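Long-range contacts in 450aa long hypothetical fmu protein (Pyrococcus horikoshii, PDB 2YXL), which probably transfers a methyl group from S-adenosyl-L-methionine to carbon 5 of cytosine in RNA, as RsmB/NOP-family methyltransferases do: residues I18-I22 with I56-M61; M61-L66 with P350-R355; L86-L90 with Y129-L133; A93-L98 with I137-P142; I168-E172 with W432-H436. One frame throughout, in Å; residues are numbered along the deposited sequence.

Contact 1: residues I18-I22 with I56-M61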
# COMPACT_ATOMS: atom_id res chain seq x y z
N ILE A 18 11.14 0.85 -17.01
CA ILE A 18 9.80 1.30 -16.58
C ILE A 18 8.70 0.51 -17.25
O ILE A 18 7.66 0.27 -16.64
CB ILE A 18 9.49 2.81 -16.83
CG1 ILE A 18 10.61 3.51 -17.60
CG2 ILE A 18 9.09 3.51 -15.52
CD1 ILE A 18 10.39 3.49 -19.08
N ILE A 19 8.91 0.11 -18.50
CA ILE A 19 7.95 -0.73 -19.21
C ILE A 19 7.74 -2.03 -18.44
O ILE A 19 6.60 -2.40 -18.16
CB ILE A 19 8.36 -1.01 -20.68
CG1 ILE A 19 8.33 0.29 -21.50
CG2 ILE A 19 7.42 -2.05 -21.31
CD1 ILE A 19 8.96 0.18 -22.88
N GLU A 20 8.84 -2.69 -18.08
CA GLU A 20 8.76 -3.93 -17.30
C GLU A 20 8.17 -3.69 -15.90
O GLU A 20 7.42 -4.52 -15.40
CB GLU A 20 10.12 -4.64 -17.23
CG GLU A 20 10.12 -5.93 -16.39
CD GLU A 20 10.78 -7.12 -17.08
OE1 GLU A 20 10.45 -8.27 -16.71
OE2 GLU A 20 11.63 -6.93 -17.98
N ALA A 21 8.50 -2.55 -15.29
CA ALA A 21 7.97 -2.21 -13.97
C ALA A 21 6.46 -1.96 -14.02
O ALA A 21 5.73 -2.39 -13.13
CB ALA A 21 8.69 -1.00 -13.39
N ILE A 22 6.02 -1.26 -15.06
CA ILE A 22 4.60 -0.97 -15.26
C ILE A 22 3.84 -2.24 -15.62
O ILE A 22 2.72 -2.46 -15.13
CB ILE A 22 4.40 0.15 -16.33
CG1 ILE A 22 4.97 1.49 -15.82
CG2 ILE A 22 2.94 0.30 -16.72
CD1 ILE A 22 4.36 2.02 -14.51
N ILE A 56 8.65 8.64 -12.63
CA ILE A 56 7.79 8.31 -13.77
C ILE A 56 6.84 7.16 -13.42
O ILE A 56 5.65 7.21 -13.73
CB ILE A 56 8.62 7.99 -15.05
CG1 ILE A 56 9.35 9.25 -15.54
CG2 ILE A 56 7.73 7.41 -16.16
CD1 ILE A 56 10.34 9.00 -16.67
N PHE A 57 7.38 6.14 -12.75
CA PHE A 57 6.61 4.99 -12.28
C PHE A 57 5.36 5.42 -11.50
O PHE A 57 4.24 5.03 -11.85
CB PHE A 57 7.49 4.08 -11.42
CG PHE A 57 6.79 2.85 -10.89
CD1 PHE A 57 6.24 2.85 -9.61
CD2 PHE A 57 6.69 1.70 -11.67
CE1 PHE A 57 5.59 1.72 -9.11
CE2 PHE A 57 6.04 0.57 -11.18
CZ PHE A 57 5.50 0.57 -9.90
N TYR A 58 5.55 6.24 -10.48
CA TYR A 58 4.44 6.73 -9.66
C TYR A 58 3.54 7.73 -10.38
O TYR A 58 2.35 7.83 -10.06
CB TYR A 58 4.93 7.30 -8.33
CG TYR A 58 5.42 6.25 -7.36
CD1 TYR A 58 6.74 6.24 -6.91
CD2 TYR A 58 4.56 5.25 -6.89
CE1 TYR A 58 7.19 5.27 -6.02
CE2 TYR A 58 5.00 4.27 -6.00
CZ TYR A 58 6.32 4.29 -5.57
OH TYR A 58 6.77 3.33 -4.69
N ASP A 59 4.09 8.47 -11.33
CA ASP A 59 3.29 9.37 -12.15
C ASP A 59 2.30 8.58 -13.01
O ASP A 59 1.14 8.99 -13.16
CB ASP A 59 4.20 10.24 -13.03
CG ASP A 59 3.49 11.47 -13.57
OD1 ASP A 59 2.95 12.25 -12.77
OD2 ASP A 59 3.50 11.66 -14.80
N ILE A 60 2.75 7.45 -13.56
CA ILE A 60 1.90 6.57 -14.35
C ILE A 60 0.82 5.92 -13.47
O ILE A 60 -0.36 5.93 -13.82
CB ILE A 60 2.71 5.49 -15.12
CG1 ILE A 60 3.64 6.14 -16.16
CG2 ILE A 60 1.78 4.48 -15.80
CD1 ILE A 60 4.74 5.24 -16.68
N MET A 61 1.24 5.38 -12.33
CA MET A 61 0.30 4.75 -11.39
C MET A 61 -0.78 5.74 -10.96
O MET A 61 -1.97 5.41 -10.97
CB MET A 61 1.04 4.19 -10.16
CG MET A 61 1.95 3.00 -10.46
SD MET A 61 1.10 1.70 -11.37
CE MET A 61 2.37 0.45 -11.51

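Contact 2: residues M61-L66 with P350-R355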
# COMPACT_ATOMS: atom_id res chain seq x y z
N MET A 61 1.24 5.38 -12.33
CA MET A 61 0.30 4.75 -11.39
C MET A 61 -0.78 5.74 -10.96
O MET A 61 -1.97 5.41 -10.97
CB MET A 61 1.04 4.19 -10.16
CG MET A 61 1.95 3.00 -10.46
SD MET A 61 1.10 1.70 -11.37
CE MET A 61 2.37 0.45 -11.51
N LYS A 62 -0.36 6.95 -10.60
CA LYS A 62 -1.25 8.01 -10.14
C LYS A 62 -2.28 8.43 -11.19
O LYS A 62 -3.45 8.67 -10.86
CB LYS A 62 -0.42 9.20 -9.67
CG LYS A 62 -1.18 10.35 -9.03
CD LYS A 62 -0.25 11.25 -8.22
CE LYS A 62 0.84 11.91 -9.08
NZ LYS A 62 1.80 12.70 -8.25
N LYS A 63 -1.86 8.50 -12.45
CA LYS A 63 -2.71 9.01 -13.53
C LYS A 63 -3.23 7.91 -14.47
O LYS A 63 -3.77 8.20 -15.54
CB LYS A 63 -1.95 10.06 -14.35
CG LYS A 63 -1.42 11.22 -13.54
CD LYS A 63 -0.44 12.04 -14.35
CE LYS A 63 0.04 13.25 -13.56
NZ LYS A 63 1.15 13.94 -14.28
N GLN A 64 -3.09 6.66 -14.04
CA GLN A 64 -3.36 5.48 -14.87
C GLN A 64 -4.67 5.58 -15.64
O GLN A 64 -4.69 5.38 -16.87
CB GLN A 64 -3.34 4.22 -14.00
CG GLN A 64 -3.10 2.93 -14.78
CD GLN A 64 -3.43 1.70 -13.96
OE1 GLN A 64 -2.55 0.88 -13.68
NE2 GLN A 64 -4.70 1.54 -13.59
N GLY A 65 -5.75 5.88 -14.93
CA GLY A 65 -7.08 5.97 -15.52
C GLY A 65 -7.22 7.07 -16.56
O GLY A 65 -7.97 6.93 -17.52
N LEU A 66 -6.49 8.16 -16.35
CA LEU A 66 -6.51 9.28 -17.27
C LEU A 66 -5.67 8.98 -18.50
O LEU A 66 -6.07 9.27 -19.64
CB LEU A 66 -6.05 10.56 -16.56
CG LEU A 66 -6.96 11.06 -15.43
CD1 LEU A 66 -6.22 12.03 -14.50
CD2 LEU A 66 -8.23 11.70 -15.98
N PRO A 350 -0.54 4.56 -5.64
CA PRO A 350 -1.45 5.49 -6.31
C PRO A 350 -2.44 4.83 -7.27
O PRO A 350 -3.56 5.31 -7.42
CB PRO A 350 -0.50 6.43 -7.05
CG PRO A 350 0.79 6.31 -6.32
CD PRO A 350 0.86 4.88 -5.94
N GLU A 351 -2.03 3.73 -7.91
CA GLU A 351 -2.87 3.07 -8.92
C GLU A 351 -4.18 2.48 -8.36
O GLU A 351 -5.13 2.27 -9.11
CB GLU A 351 -2.08 2.01 -9.70
CG GLU A 351 -1.79 0.71 -8.96
CD GLU A 351 -0.51 0.76 -8.13
OE1 GLU A 351 -0.10 1.85 -7.67
OE2 GLU A 351 0.08 -0.32 -7.93
N LEU A 352 -4.22 2.25 -7.05
CA LEU A 352 -5.40 1.68 -6.39
C LEU A 352 -6.66 2.53 -6.58
O LEU A 352 -7.76 1.98 -6.67
CB LEU A 352 -5.14 1.42 -4.90
CG LEU A 352 -4.24 0.23 -4.55
CD1 LEU A 352 -4.16 0.04 -3.05
CD2 LEU A 352 -4.71 -1.06 -5.22
N ARG A 353 -6.48 3.84 -6.67
CA ARG A 353 -7.60 4.76 -6.89
C ARG A 353 -8.36 4.44 -8.19
O ARG A 353 -9.55 4.73 -8.30
CB ARG A 353 -7.13 6.22 -6.88
CG ARG A 353 -6.35 6.64 -8.13
CD ARG A 353 -5.73 8.01 -7.99
NE ARG A 353 -4.66 8.04 -7.00
CZ ARG A 353 -4.05 9.15 -6.58
NH1 ARG A 353 -3.08 9.07 -5.67
NH2 ARG A 353 -4.40 10.34 -7.06
N TRP A 354 -7.67 3.82 -9.14
CA TRP A 354 -8.27 3.47 -10.43
C TRP A 354 -8.80 2.03 -10.48
O TRP A 354 -9.71 1.73 -11.24
CB TRP A 354 -7.27 3.72 -11.57
CG TRP A 354 -6.82 5.14 -11.63
CD1 TRP A 354 -5.60 5.64 -11.26
CD2 TRP A 354 -7.60 6.27 -12.05
NE1 TRP A 354 -5.57 7.00 -11.44
CE2 TRP A 354 -6.78 7.41 -11.92
CE3 TRP A 354 -8.91 6.42 -12.53
CZ2 TRP A 354 -7.22 8.69 -12.26
CZ3 TRP A 354 -9.35 7.70 -12.87
CH2 TRP A 354 -8.51 8.82 -12.73
N ARG A 355 -8.22 1.15 -9.66
CA ARG A 355 -8.61 -0.26 -9.65
C ARG A 355 -9.77 -0.55 -8.70
O ARG A 355 -10.42 -1.59 -8.81
CB ARG A 355 -7.41 -1.16 -9.31
CG ARG A 355 -6.12 -0.83 -10.08
CD ARG A 355 -5.60 -2.02 -10.88
NE ARG A 355 -5.41 -3.23 -10.07
CZ ARG A 355 -5.10 -4.43 -10.56
NH1 ARG A 355 -4.96 -5.46 -9.74
NH2 ARG A 355 -4.92 -4.60 -11.87

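Contact 3: residues L86-L90 with Y129-L133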
# COMPACT_ATOMS: atom_id res chain seq x y z
N LEU A 86 2.17 -4.37 -24.50
CA LEU A 86 1.71 -3.25 -25.30
C LEU A 86 1.07 -2.17 -24.43
O LEU A 86 1.46 -1.00 -24.51
CB LEU A 86 0.74 -3.71 -26.39
CG LEU A 86 0.25 -2.66 -27.39
CD1 LEU A 86 1.40 -1.98 -28.13
CD2 LEU A 86 -0.71 -3.31 -28.38
N ARG A 87 0.13 -2.57 -23.58
CA ARG A 87 -0.54 -1.64 -22.66
C ARG A 87 0.47 -0.88 -21.80
O ARG A 87 0.37 0.34 -21.67
CB ARG A 87 -1.57 -2.37 -21.78
CG ARG A 87 -2.21 -1.48 -20.70
CD ARG A 87 -3.43 -2.11 -20.03
NE ARG A 87 -3.14 -3.40 -19.41
CZ ARG A 87 -3.41 -4.59 -19.95
NH1 ARG A 87 -3.10 -5.70 -19.31
NH2 ARG A 87 -4.00 -4.67 -21.14
N ALA A 88 1.43 -1.60 -21.23
CA ALA A 88 2.48 -0.99 -20.41
C ALA A 88 3.32 -0.00 -21.22
O ALA A 88 3.60 1.10 -20.75
CB ALA A 88 3.37 -2.07 -19.80
N ALA A 89 3.70 -0.38 -22.44
CA ALA A 89 4.50 0.50 -23.29
C ALA A 89 3.72 1.76 -23.67
O ALA A 89 4.28 2.86 -23.63
CB ALA A 89 4.97 -0.23 -24.54
N LEU A 90 2.45 1.59 -24.01
CA LEU A 90 1.59 2.72 -24.36
C LEU A 90 1.43 3.69 -23.19
O LEU A 90 1.48 4.91 -23.37
CB LEU A 90 0.24 2.23 -24.88
CG LEU A 90 0.18 1.57 -26.27
CD1 LEU A 90 -1.21 1.05 -26.55
CD2 LEU A 90 0.61 2.54 -27.38
N TYR A 129 3.08 -2.61 -34.16
CA TYR A 129 1.87 -1.86 -33.85
C TYR A 129 2.17 -0.65 -32.96
O TYR A 129 1.64 0.44 -33.19
CB TYR A 129 0.83 -2.79 -33.20
CG TYR A 129 -0.48 -2.13 -32.83
CD1 TYR A 129 -1.45 -1.87 -33.79
CD2 TYR A 129 -0.75 -1.79 -31.51
CE1 TYR A 129 -2.66 -1.27 -33.45
CE2 TYR A 129 -1.95 -1.19 -31.15
CZ TYR A 129 -2.90 -0.93 -32.12
OH TYR A 129 -4.08 -0.34 -31.75
N PHE A 130 3.03 -0.86 -31.96
CA PHE A 130 3.50 0.22 -31.10
C PHE A 130 4.23 1.29 -31.92
O PHE A 130 3.93 2.48 -31.81
CB PHE A 130 4.44 -0.33 -30.02
CG PHE A 130 4.98 0.73 -29.08
CD1 PHE A 130 4.17 1.26 -28.08
CD2 PHE A 130 6.29 1.18 -29.20
CE1 PHE A 130 4.66 2.23 -27.22
CE2 PHE A 130 6.79 2.15 -28.33
CZ PHE A 130 5.97 2.68 -27.34
N TRP A 131 5.16 0.83 -32.75
CA TRP A 131 5.94 1.68 -33.64
C TRP A 131 5.04 2.56 -34.50
O TRP A 131 5.31 3.75 -34.68
CB TRP A 131 6.84 0.80 -34.51
CG TRP A 131 7.96 1.52 -35.19
CD1 TRP A 131 9.23 1.71 -34.72
CD2 TRP A 131 7.93 2.12 -36.49
NE1 TRP A 131 9.98 2.40 -35.63
CE2 TRP A 131 9.21 2.67 -36.73
CE3 TRP A 131 6.93 2.26 -37.47
CZ2 TRP A 131 9.53 3.35 -37.92
CZ3 TRP A 131 7.25 2.93 -38.65
CH2 TRP A 131 8.54 3.47 -38.86
N ASP A 132 3.96 1.96 -35.02
CA ASP A 132 2.97 2.66 -35.84
C ASP A 132 2.16 3.71 -35.07
O ASP A 132 1.60 4.62 -35.69
CB ASP A 132 2.00 1.65 -36.48
CG ASP A 132 2.62 0.90 -37.64
OD1 ASP A 132 3.64 1.36 -38.20
OD2 ASP A 132 2.07 -0.16 -38.01
N LEU A 133 2.10 3.59 -33.75
CA LEU A 133 1.31 4.51 -32.93
C LEU A 133 2.09 5.70 -32.36
O LEU A 133 1.49 6.71 -31.97
CB LEU A 133 0.63 3.77 -31.78
CG LEU A 133 -0.52 2.82 -32.11
CD1 LEU A 133 -0.82 1.98 -30.89
CD2 LEU A 133 -1.76 3.57 -32.59

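Contact 4: residues A93-L98 with I137-P142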
# COMPACT_ATOMS: atom_id res chain seq x y z
N ALA A 93 4.73 5.62 -22.79
CA ALA A 93 4.90 6.59 -23.87
C ALA A 93 3.98 7.80 -23.74
O ALA A 93 4.42 8.93 -23.94
CB ALA A 93 4.72 5.92 -25.23
N VAL A 94 2.72 7.55 -23.40
CA VAL A 94 1.73 8.63 -23.22
C VAL A 94 2.12 9.53 -22.05
O VAL A 94 2.03 10.76 -22.15
CB VAL A 94 0.29 8.07 -23.06
CG1 VAL A 94 -0.67 9.15 -22.55
CG2 VAL A 94 -0.21 7.48 -24.38
N ASP A 95 2.56 8.93 -20.95
CA ASP A 95 2.99 9.68 -19.77
C ASP A 95 4.23 10.54 -20.05
O ASP A 95 4.31 11.69 -19.62
CB ASP A 95 3.27 8.74 -18.61
CG ASP A 95 3.49 9.47 -17.31
OD1 ASP A 95 4.62 9.43 -16.79
OD2 ASP A 95 2.53 10.09 -16.81
N ILE A 96 5.19 9.96 -20.77
CA ILE A 96 6.42 10.66 -21.11
C ILE A 96 6.15 11.81 -22.08
O ILE A 96 6.66 12.92 -21.89
CB ILE A 96 7.52 9.68 -21.62
CG1 ILE A 96 8.15 8.95 -20.42
CG2 ILE A 96 8.59 10.42 -22.40
CD1 ILE A 96 9.06 7.80 -20.79
N ALA A 97 5.31 11.56 -23.08
CA ALA A 97 4.96 12.56 -24.09
C ALA A 97 4.14 13.73 -23.53
O ALA A 97 4.36 14.88 -23.90
CB ALA A 97 4.24 11.92 -25.27
N LEU A 98 3.19 13.42 -22.64
CA LEU A 98 2.30 14.45 -22.11
C LEU A 98 2.89 15.26 -20.97
O LEU A 98 2.59 16.45 -20.83
CB LEU A 98 0.97 13.84 -21.64
CG LEU A 98 -0.02 13.25 -22.66
CD1 LEU A 98 -1.33 12.91 -21.94
CD2 LEU A 98 -0.28 14.20 -23.83
N ILE A 137 0.78 9.55 -30.69
CA ILE A 137 0.95 9.85 -29.27
C ILE A 137 1.68 11.18 -29.06
O ILE A 137 1.26 12.01 -28.24
CB ILE A 137 1.67 8.69 -28.53
CG1 ILE A 137 0.75 7.46 -28.45
CG2 ILE A 137 2.13 9.11 -27.13
CD1 ILE A 137 1.45 6.16 -28.11
N PHE A 138 2.75 11.40 -29.82
CA PHE A 138 3.53 12.64 -29.69
C PHE A 138 2.84 13.87 -30.29
O PHE A 138 3.22 15.00 -30.00
CB PHE A 138 4.94 12.46 -30.25
CG PHE A 138 5.86 11.74 -29.30
CD1 PHE A 138 6.10 10.38 -29.45
CD2 PHE A 138 6.47 12.42 -28.25
CE1 PHE A 138 6.94 9.70 -28.57
CE2 PHE A 138 7.32 11.75 -27.37
CZ PHE A 138 7.55 10.39 -27.52
N GLU A 139 1.81 13.64 -31.11
CA GLU A 139 1.04 14.71 -31.72
C GLU A 139 -0.33 14.92 -31.07
O GLU A 139 -1.09 15.80 -31.48
CB GLU A 139 0.85 14.44 -33.22
CG GLU A 139 2.10 14.61 -34.06
CD GLU A 139 1.97 13.97 -35.43
OE1 GLU A 139 1.17 13.02 -35.58
OE2 GLU A 139 2.67 14.42 -36.37
N TYR A 140 -0.63 14.12 -30.05
CA TYR A 140 -1.94 14.18 -29.39
C TYR A 140 -2.17 15.49 -28.64
O TYR A 140 -1.36 15.89 -27.81
CB TYR A 140 -2.12 12.99 -28.43
CG TYR A 140 -3.33 13.11 -27.53
CD1 TYR A 140 -4.61 12.83 -28.01
CD2 TYR A 140 -3.20 13.51 -26.20
CE1 TYR A 140 -5.73 12.95 -27.19
CE2 TYR A 140 -4.31 13.63 -25.37
CZ TYR A 140 -5.57 13.35 -25.87
OH TYR A 140 -6.67 13.47 -25.05
N LYS A 141 -3.29 16.14 -28.95
CA LYS A 141 -3.70 17.37 -28.26
C LYS A 141 -4.63 17.09 -27.07
O LYS A 141 -5.78 16.67 -27.27
CB LYS A 141 -4.31 18.40 -29.24
CG LYS A 141 -4.94 17.84 -30.52
CD LYS A 141 -6.39 17.39 -30.32
CE LYS A 141 -7.06 17.05 -31.65
NZ LYS A 141 -6.59 15.75 -32.22
N PRO A 142 -4.14 17.32 -25.84
CA PRO A 142 -4.91 17.09 -24.61
C PRO A 142 -6.11 18.03 -24.52
O PRO A 142 -5.94 19.25 -24.45
CB PRO A 142 -3.90 17.39 -23.49
CG PRO A 142 -2.56 17.32 -24.15
CD PRO A 142 -2.79 17.82 -25.54

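Contact 5: residues I168-E172 with W432-H436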
# COMPACT_ATOMS: atom_id res chain seq x y z
N ILE A 168 -17.37 12.45 2.78
CA ILE A 168 -16.68 12.13 4.02
C ILE A 168 -15.92 13.34 4.59
O ILE A 168 -15.96 13.59 5.79
CB ILE A 168 -15.71 10.92 3.84
CG1 ILE A 168 -16.49 9.69 3.34
CG2 ILE A 168 -14.98 10.60 5.14
CD1 ILE A 168 -15.62 8.55 2.85
N LEU A 169 -15.25 14.09 3.71
CA LEU A 169 -14.35 15.16 4.16
C LEU A 169 -14.84 16.59 3.88
O LEU A 169 -14.43 17.52 4.57
CB LEU A 169 -12.94 14.96 3.58
CG LEU A 169 -12.13 13.79 4.15
CD1 LEU A 169 -10.83 13.64 3.39
CD2 LEU A 169 -11.86 13.95 5.64
N GLY A 170 -15.70 16.74 2.87
CA GLY A 170 -16.25 18.04 2.51
C GLY A 170 -15.20 19.05 2.07
O GLY A 170 -14.58 18.89 1.02
N ASP A 171 -15.01 20.07 2.90
CA ASP A 171 -14.03 21.14 2.65
C ASP A 171 -12.60 20.63 2.51
O ASP A 171 -11.78 21.24 1.82
CB ASP A 171 -14.09 22.19 3.76
CG ASP A 171 -15.39 22.98 3.77
OD1 ASP A 171 -15.54 23.86 4.64
OD2 ASP A 171 -16.26 22.73 2.91
N GLU A 172 -12.31 19.51 3.17
CA GLU A 172 -10.96 18.95 3.21
C GLU A 172 -10.62 18.05 2.02
O GLU A 172 -9.50 17.54 1.93
CB GLU A 172 -10.74 18.19 4.53
CG GLU A 172 -10.68 19.10 5.76
CD GLU A 172 -10.47 18.34 7.07
OE1 GLU A 172 -10.00 17.18 7.04
OE2 GLU A 172 -10.78 18.91 8.13
N TRP A 432 -5.33 10.48 8.84
CA TRP A 432 -5.52 11.05 7.51
C TRP A 432 -4.20 11.52 6.92
O TRP A 432 -3.38 12.11 7.63
CB TRP A 432 -6.50 12.22 7.57
CG TRP A 432 -7.90 11.84 7.94
CD1 TRP A 432 -8.48 11.94 9.17
CD2 TRP A 432 -8.90 11.32 7.06
NE1 TRP A 432 -9.78 11.50 9.12
CE2 TRP A 432 -10.07 11.12 7.83
CE3 TRP A 432 -8.93 11.00 5.70
CZ2 TRP A 432 -11.25 10.61 7.29
CZ3 TRP A 432 -10.11 10.49 5.15
CH2 TRP A 432 -11.25 10.30 5.95
N PRO A 433 -3.98 11.26 5.62
CA PRO A 433 -2.75 11.69 4.93
C PRO A 433 -2.50 13.19 5.01
O PRO A 433 -1.37 13.61 5.28
CB PRO A 433 -2.99 11.26 3.48
CG PRO A 433 -4.00 10.16 3.57
CD PRO A 433 -4.88 10.53 4.71
N HIS A 434 -3.55 13.99 4.80
CA HIS A 434 -3.42 15.45 4.77
C HIS A 434 -3.31 16.08 6.16
O HIS A 434 -2.88 17.23 6.28
CB HIS A 434 -4.58 16.07 3.97
CG HIS A 434 -5.93 15.86 4.58
ND1 HIS A 434 -6.51 14.61 4.70
CD2 HIS A 434 -6.83 16.73 5.10
CE1 HIS A 434 -7.69 14.72 5.26
NE2 HIS A 434 -7.91 16.00 5.52
N ARG A 435 -3.69 15.34 7.20
CA ARG A 435 -3.56 15.82 8.58
C ARG A 435 -2.31 15.27 9.28
O ARG A 435 -1.72 15.96 10.10
CB ARG A 435 -4.79 15.45 9.41
CG ARG A 435 -6.10 16.08 8.94
CD ARG A 435 -7.21 15.77 9.94
NE ARG A 435 -8.53 15.80 9.32
CZ ARG A 435 -9.65 15.36 9.91
NH1 ARG A 435 -9.61 14.85 11.14
NH2 ARG A 435 -10.81 15.43 9.27
N HIS A 436 -1.92 14.04 8.95
CA HIS A 436 -0.93 13.33 9.77
C HIS A 436 0.30 12.81 9.03
O HIS A 436 1.22 12.29 9.66
CB HIS A 436 -1.60 12.18 10.53
CG HIS A 436 -2.79 12.59 11.34
ND1 HIS A 436 -4.07 12.19 11.04
CD2 HIS A 436 -2.89 13.38 12.44
CE1 HIS A 436 -4.91 12.70 11.92
NE2 HIS A 436 -4.22 13.43 12.78

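Contact 1: residues I18-I22 with I56-M61
The boldest bump here is I22, whose CD1 reaches into a hollow lined by three side chains of the other helix: F57 CD2 lies 3.7 Å from that methyl, I60 CG2 3.8 Å and M61 CE 3.9 Å. Isoleucine suits the place because its long branch spans the gap between axes 10.5 Å apart, while the unbranched methionine brings CE against the methyl. F57 turns its ring edge to the shallow dent at A21, with F57 CE2 3.6 Å from A21 O and F57 CD2 3.8 Å from A21 CB; a larger residue than alanine would leave less room for the ring. These segments belong to helices 12-24 and 47-75 of the all-helical N-terminal region, crossing at -42° with their N-to-C directions roughly aligned. One turn before I22, I18 rests CG2 against I56 CG2 at 4.2 Å and lies 4.4 Å from F57 CB. A38 and F39 of helix 32-41 touch A21, and V92 of helix 84-99 reaches I18.

Contact 2: residues M61-L66 with P350-R355
W354 lays its indole over the backbone of G65, with G65 CA 3.6 Å from the centroid of the six-membered ring in a CH-pi contact. Glycine is needed for so close an approach: a CB here would clash with W354 CE3. At the ring edge W354 NE1 donates a nearly straight 2.8 Å hydrogen bond to K62 O, and L66 CG touches W354 CH2 at 3.8 Å. Helix 47-75 is kinked here: the i-to-i+4 bonds are missing at G65 and L66, so K62 O, which L66 N would normally take, is left for the indole. The contact joins the N-terminal helical region to the short helix 352-355 of the Rossmann-like methyltransferase domain. P350 CB lies 3.6 Å from K62 CA and 4.1 Å from M61 CB. E351 CA makes a CA-H...O contact of 3.2 Å with M61 O, while its carboxylate forms a salt bridge with K29. R353 NE turns back to P350 O at 3.0 Å, its guanidinium also bonds N181, and K62 CG lies over one guanidinium face.

Contact 3: residues L86-L90 with Y129-L133
Y129, partly exposed, begins the contact, and CD2 of its ring meets L86 CD2 at 3.5 Å. The next residue, F130, does most of the filling: L86 CD1 approaches its CB at 3.9 Å, A89 CB its CE1 at 3.7 Å and L90 CD2 its CD1 at 3.8 Å. The small A89 leaves room for the phenyl ring between the two leucines, which lie one helical turn apart on helix 84-99. W131 faces helix 104-121 instead, where it meets R111 in a cation-pi contact and W112 edge-to-face. One turn on from Y129 and F130, L133 returns to the interface, with CD1 3.8 Å from L90 CD2. The axes of the two segments run 11.0 Å apart at closest approach and cross at -23°, a separation that the long leucine and aromatic side chains bridge. V75 of helix 47-75 touches both Y129 and L133. All five residue contacts join carbon atoms, so association rests on shape and exclusion of water, with no directional bond between these segments.

Contact 4: residues A93-L98 with I137-P142
With chi1 m, I137 holds CG2 4.0 Å from both V94 CG2 and A97 CB, and chi2 t stretches its longer branch out so that I137 CD1 extends to A93 CB at 4.4 Å. The alanines at 93 and 97 lie one turn apart on helix 84-99 and leave a low surface for this branched residue. F138 also takes chi1 m, which sets the face of its ring over A97, whose CB is 4.1 Å from the ring centroid in a CH-pi contact. From Y140 on the chain is extended, and Y140 takes chi1 t. That conformer brings the edge of its ring to L98, with CD2 of Y140 3.8 Å from CD2 of L98, while the hydroxyl bonds E73 of helix 47-75. L98 also sends CD2 to P142 CG at 3.9 Å; proline gives it a rigid, compact apolar neighbour near the surface. The arrangement is plain helix packing passing into a loop, part of the N-terminal all-helical bundle and away from the sinefungin pocket.

Contact 5: residues I168-E172 with W432-H436
This is a joint between the region of the ferredoxin-like family domain and the Rossmann-like methyltransferase domain, lying at the protein surface. The side chain of W432 is about 11 Å from that of C390, the predicted nucleophile, so the joint lies near the probable active site. W432 is the N-cap residue of helix 433-436, and its broad indole supplies a platform for L169: L169 CD2 sits over the six-membered ring, 3.7 Å from its centroid, in a CH-pi contact. I168 adds CG2 at 3.8 Å from W432 CH2. Beyond helix 159-169, G170 has positive phi, which glycine accommodates easily, and the turn carries E172 toward the basic residues. There E172 OE1 accepts from H434 NE2 at 2.8 Å, from R435 NH2 at 2.9 Å and from R435 NE at 3.0 Å, the arginine bonds belonging to a salt bridge. R435 NH1 also pairs with D421, so one arginine links two carboxylates. A single carboxylate oxygen thus gathers three N-H donors beside an apolar patch, which makes the attachment directional and dependent on charge.

In the fold
Contacts 1, 2 and 3 are buried, contact 4 only partly so, and contact 5 lies at the surface. Contacts 1, 3 and 4 all lie in the N-terminal helical region and rest on apolar side chains. Contacts 3 and 4 hold the same pair, helices 84-99 and 124-138, at successive levels and touch through L90 and I137. Contacts 1 and 2 share M61 on helix 47-75, yet contact 2 links that helix to the methyltransferase domain and adds an indole hydrogen bond to its packing. Contact 5 stands about 27 Å from contact 1 between centres and relies on charge as well as on an aromatic platform. Polar bonds between the paired segments thus appear at the two joints reaching the methyltransferase domain.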